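Local coordinates for CofB (Escherichia coli, PDB 5AX6), which forms a homotrimer as the minor pilin subunit of the type IVb pilus CFA/III, and probably takes part in assembling that pilus, at the interface of chains A and B. Residues are numbered along the deposited sequence; one frame, centred on the assembly and turned at random. Chains: chain A/B, CofB.

Contact 1: the interface of chains A and B. Residues chain A 326-328, 346; chain B 328, 330, 345-346.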
ATOM      1  N   ALA A 326     -15.186   8.021   4.457  1.00 17.46           N
ATOM      2  CA  ALA A 326     -14.679   7.449   5.697  1.00 20.52           C
ATOM      3  C   ALA A 326     -15.242   8.207   6.892  1.00 19.05           C
ATOM      4  O   ALA A 326     -15.688   9.351   6.747  1.00 20.53           O
ATOM      5  CB  ALA A 326     -13.149   7.500   5.722  1.00 18.77           C
ATOM      6  N   ASN A 327     -15.222   7.574   8.062  1.00 20.75           N
ATOM      7  CA  ASN A 327     -15.388   8.297   9.320  1.00 19.72           C
ATOM      8  C   ASN A 327     -14.051   8.876   9.735  1.00 23.16           C
ATOM      9  O   ASN A 327     -13.041   8.180   9.700  1.00 20.51           O
ATOM     10  CB  ASN A 327     -15.917   7.384  10.417  1.00 19.32           C
ATOM     11  CG  ASN A 327     -17.269   6.830  10.089  1.00 25.42           C
ATOM     12  OD1 ASN A 327     -18.117   7.535   9.549  1.00 25.71           O
ATOM     13  ND2 ASN A 327     -17.487   5.565  10.414  1.00 26.34           N
ATOM     14  N   ILE A 328     -14.038  10.147  10.111  1.00 17.94           N
ATOM     15  CA  ILE A 328     -12.790  10.784  10.524  1.00 14.50           C
ATOM     16  C   ILE A 328     -12.848  11.112  11.990  1.00 18.54           C
ATOM     17  O   ILE A 328     -13.869  11.581  12.482  1.00 19.25           O
ATOM     18  CB  ILE A 328     -12.496  12.079   9.732  1.00 15.37           C
ATOM     19  CG1 ILE A 328     -12.386  11.773   8.232  1.00 16.52           C
ATOM     20  CG2 ILE A 328     -11.221  12.754  10.274  1.00 16.05           C
ATOM     21  CD1 ILE A 328     -11.274  10.768   7.858  1.00 17.88           C
ATOM     22  N   ILE A 346     -16.435  14.804  12.200  1.00 15.67           N
ATOM     23  CA  ILE A 346     -16.925  15.837  11.300  1.00 14.23           C
ATOM     24  C   ILE A 346     -18.403  16.101  11.569  1.00 16.07           C
ATOM     25  O   ILE A 346     -19.215  15.168  11.573  1.00 14.96           O
ATOM     26  CB  ILE A 346     -16.713  15.409   9.842  1.00 14.26           C
ATOM     27  CG1 ILE A 346     -15.205  15.269   9.570  1.00 11.74           C
ATOM     28  CG2 ILE A 346     -17.398  16.387   8.873  1.00 17.09           C
ATOM     29  CD1 ILE A 346     -14.881  14.457   8.300  1.00 14.93           C
TER
ATOM     30  N   ILE B 328     -13.351  14.840   1.945  1.00 17.94           N
ATOM     31  CA  ILE B 328     -13.907  13.769   2.766  1.00 14.50           C
ATOM     32  C   ILE B 328     -15.400  13.724   2.600  1.00 18.54           C
ATOM     33  O   ILE B 328     -16.053  14.763   2.572  1.00 19.25           O
ATOM     34  CB  ILE B 328     -13.575  13.939   4.266  1.00 15.37           C
ATOM     35  CG1 ILE B 328     -12.054  13.944   4.477  1.00 16.52           C
ATOM     36  CG2 ILE B 328     -14.264  12.835   5.091  1.00 16.05           C
ATOM     37  CD1 ILE B 328     -11.334  12.659   4.012  1.00 17.88           C
ATOM     38  N   VAL B 330     -18.615  11.852   4.599  1.00 16.79           N
ATOM     39  CA  VAL B 330     -19.027  11.057   5.756  1.00 19.36           C
ATOM     40  C   VAL B 330     -20.441  10.560   5.560  1.00 22.79           C
ATOM     41  O   VAL B 330     -21.322  11.336   5.199  1.00 18.49           O
ATOM     42  CB  VAL B 330     -18.960  11.864   7.063  1.00 18.09           C
ATOM     43  CG1 VAL B 330     -19.232  10.952   8.269  1.00 23.78           C
ATOM     44  CG2 VAL B 330     -17.595  12.523   7.204  1.00 22.13           C
ATOM     45  N   THR B 345     -20.004  16.606   3.547  1.00 15.77           N
ATOM     46  CA  THR B 345     -18.589  16.966   3.481  1.00 16.59           C
ATOM     47  C   THR B 345     -18.216  17.806   4.695  1.00 14.48           C
ATOM     48  O   THR B 345     -19.066  18.181   5.486  1.00 16.65           O
ATOM     49  CB  THR B 345     -18.253  17.772   2.206  1.00 19.11           C
ATOM     50  OG1 THR B 345     -19.022  18.979   2.206  1.00 18.39           O
ATOM     51  CG2 THR B 345     -18.588  16.988   0.952  1.00 18.99           C
ATOM     52  N   ILE B 346     -16.932  18.117   4.814  1.00 15.67           N
ATOM     53  CA  ILE B 346     -16.438  18.979   5.876  1.00 14.23           C
ATOM     54  C   ILE B 346     -16.829  20.427   5.595  1.00 16.07           C
ATOM     55  O   ILE B 346     -16.554  20.949   4.507  1.00 14.96           O
ATOM     56  CB  ILE B 346     -14.913  18.848   5.995  1.00 14.26           C
ATOM     57  CG1 ILE B 346     -14.560  17.406   6.398  1.00 11.74           C
ATOM     58  CG2 ILE B 346     -14.343  19.891   6.972  1.00 17.09           C
ATOM     59  CD1 ILE B 346     -13.084  17.041   6.146  1.00 14.93           C
TER
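The backbone oxygen of A:Ala326 lies against the isopropyl group of B:Val330, its O 3.7 Å from CG2, with CB and CG1 of the valine a little farther off. This is packing of carbon on a carbonyl, and the core of the patch beyond it is aliphatic. CG1 of the same valine meets the side-chain amide oxygen of A:Asn327, whose side chain crosses it at about a right angle; there OD1 is 3.8 Å from CG1. The two branches of B:Val330 divide their contacts, CG1 toward A:Asn327 and CG2 toward A:Ile346 and the A:Ala326 carbonyl, an orientation set by chi1 -173°, which leaves CG2 next to its own backbone N.

A:Ile346 is the plug of the patch. With its outer bond extended (chi2 163°), it drives CD1 into a group of three chain B side chains. That methyl lies 3.5 Å from CG2 of B:Val330, 3.6 Å from CG2 of B:Ile328 and 3.5 Å from CG1 of B:Ile346. The A:Ile346 and B:Ile346 side chains cross nearly perpendicularly, CG2 of the chain A copy resting alongside CG1 of the chain B copy. On its own side the methyl is backed by A:Ile328, CB of A:Ile328 being 3.7 Å from CD1 of A:Ile346, so it is enclosed from both chains. A:Ile328 and B:Ile328 reach toward each other tip to tip, CG1 of A:Ile328 lying 3.8 Å from CG2 of B:Ile328.

The A–B interface is not an exact two-fold, as fits two neighbours in a homotrimer. Shape and burial of branched carbons do the work here: the patch sets the loop before strand 348-353 of chain A against strand 327-333 and the same loop of chain B, and brings the two strands 327-333 together at A:Ile328 and B:Ile328, holding two members of the CofB homotrimer together.

Contact 2: the interface of chains A and B. Residues chain A 236; chain B 26-27, 233-234.
The loop between strands 220-227 and 246-247 of chain A reaches the C-terminal end of the N-terminal pilin helix 4-25 of chain B, where A:Arg236 takes hold of a backbone carbonyl. Both terminal nitrogens of the guanidinium, end-on, donate to one oxygen: A:Arg236 NH2 lies 2.8 Å from B:Ala26 O, and A:Arg236 NH1 lies 3.2 Å from B:Ala26 O. The oxygen lies almost in the guanidinium plane. NH1 comes in nearly along the C=O axis, whereas NH2, the straighter bond at its hydrogen, stands well above the carbonyl plane. A bend at chi3 (58°) turns the guanidinium toward this oxygen, and the nearby helix end would probably favour its positive charge.

Around it, CG of B:Glu27 is 3.5 Å from NH2 of A:Arg236, its carboxylate turned almost perpendicular to the guanidinium and not bonded to it. The extended B:Lys233 brings CE to 3.4 Å from NH1 of A:Arg236, crossing the arginine at a slant. Nearer the backbone, CG of A:Arg236 lies 4.1 Å from CD1 of B:Phe234, and B:Lys233 CG covers one face of that ring. An alanine in place of A:Arg236 would probably leave O of B:Ala26 without both these donors and uncover the aliphatic end of B:Lys233. The arginine also forms an antiparallel beta bridge with B:Phe234, pairing equivalent loops of the two subunits beside the pilin helix.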
ATOM      1  N   ARG A 236      10.229 -16.493  -3.713  1.00 14.83           N
ATOM      2  CA  ARG A 236       9.528 -17.721  -4.064  1.00 15.83           C
ATOM      3  C   ARG A 236       8.041 -17.527  -4.295  1.00 16.68           C
ATOM      4  O   ARG A 236       7.404 -16.744  -3.602  1.00 17.85           O
ATOM      5  CB  ARG A 236       9.702 -18.771  -2.950  1.00 16.36           C
ATOM      6  CG  ARG A 236      11.137 -19.258  -2.716  1.00 16.09           C
ATOM      7  CD  ARG A 236      11.167 -20.231  -1.518  1.00 18.25           C
ATOM      8  NE  ARG A 236      10.271 -21.367  -1.742  1.00 20.02           N
ATOM      9  CZ  ARG A 236      10.665 -22.568  -2.160  1.00 20.22           C
ATOM     10  NH1 ARG A 236      11.953 -22.810  -2.393  1.00 21.69           N
ATOM     11  NH2 ARG A 236       9.760 -23.522  -2.356  1.00 20.96           N
TER
ATOM     12  N   ALA B  26       9.895 -29.134  -3.943  1.00 16.61           N
ATOM     13  CA  ALA B  26      10.425 -27.789  -4.216  1.00 21.36           C
ATOM     14  C   ALA B  26      10.813 -26.996  -2.959  1.00 23.26           C
ATOM     15  O   ALA B  26      11.229 -25.833  -3.051  1.00 21.20           O
ATOM     16  CB  ALA B  26       9.424 -27.000  -5.029  1.00 17.64           C
ATOM     17  N   GLU B  27      10.675 -27.601  -1.781  1.00 18.03           N
ATOM     18  CA  GLU B  27      11.133 -26.933  -0.561  1.00 20.79           C
ATOM     19  C   GLU B  27      12.331 -27.659   0.030  1.00 24.16           C
ATOM     20  O   GLU B  27      12.178 -28.693   0.668  1.00 23.16           O
ATOM     21  CB  GLU B  27      10.002 -26.842   0.480  1.00 18.12           C
ATOM     22  CG  GLU B  27       8.852 -25.967   0.034  1.00 23.58           C
ATOM     23  CD  GLU B  27       7.682 -25.934   1.021  1.00 26.89           C
ATOM     24  OE1 GLU B  27       7.818 -26.457   2.149  1.00 20.70           O
ATOM     25  OE2 GLU B  27       6.625 -25.378   0.655  1.00 22.35           O
ATOM     26  N   LYS B 233       8.604 -21.755  -9.738  1.00 19.28           N
ATOM     27  CA  LYS B 233       8.976 -21.806  -8.325  1.00 17.58           C
ATOM     28  C   LYS B 233       9.335 -20.432  -7.738  1.00 17.44           C
ATOM     29  O   LYS B 233       9.083 -20.165  -6.564  1.00 17.10           O
ATOM     30  CB  LYS B 233      10.152 -22.764  -8.163  1.00 15.27           C
ATOM     31  CG  LYS B 233      10.627 -23.006  -6.744  1.00 18.49           C
ATOM     32  CD  LYS B 233      11.739 -24.052  -6.780  1.00 22.27           C
ATOM     33  CE  LYS B 233      12.418 -24.236  -5.441  1.00 25.77           C
ATOM     34  NZ  LYS B 233      13.572 -25.171  -5.615  1.00 28.05           N
ATOM     35  N   PHE B 234       9.953 -19.582  -8.558  1.00 15.72           N
ATOM     36  CA  PHE B 234      10.419 -18.281  -8.116  1.00 16.78           C
ATOM     37  C   PHE B 234       9.664 -17.124  -8.748  1.00 14.52           C
ATOM     38  O   PHE B 234       9.217 -17.217  -9.889  1.00 17.52           O
ATOM     39  CB  PHE B 234      11.905 -18.120  -8.430  1.00 15.67           C
ATOM     40  CG  PHE B 234      12.765 -19.190  -7.833  1.00 16.97           C
ATOM     41  CD1 PHE B 234      12.864 -19.330  -6.460  1.00 17.72           C
ATOM     42  CD2 PHE B 234      13.483 -20.052  -8.652  1.00 24.56           C
ATOM     43  CE1 PHE B 234      13.676 -20.320  -5.906  1.00 20.85           C
ATOM     44  CE2 PHE B 234      14.278 -21.045  -8.108  1.00 27.22           C
ATOM     45  CZ  PHE B 234      14.384 -21.174  -6.737  1.00 24.14           C
TER

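Contact 1 and contact 2 lie about 46 Å apart, measured between the centres of their C-alpha atoms, and share no residue. They join the same two chains by different means: contact 1 uses close-packed branched side chains around strand 327-333, contact 2 a charged side chain reaching a backbone oxygen at the end of helix 4-25. Subunit association is therefore secured at widely separated levels of the elongated molecule, near the pilin helix and far along toward the C-terminal part. Such spacing would probably limit hinging of the subunits against one another within the homotrimer.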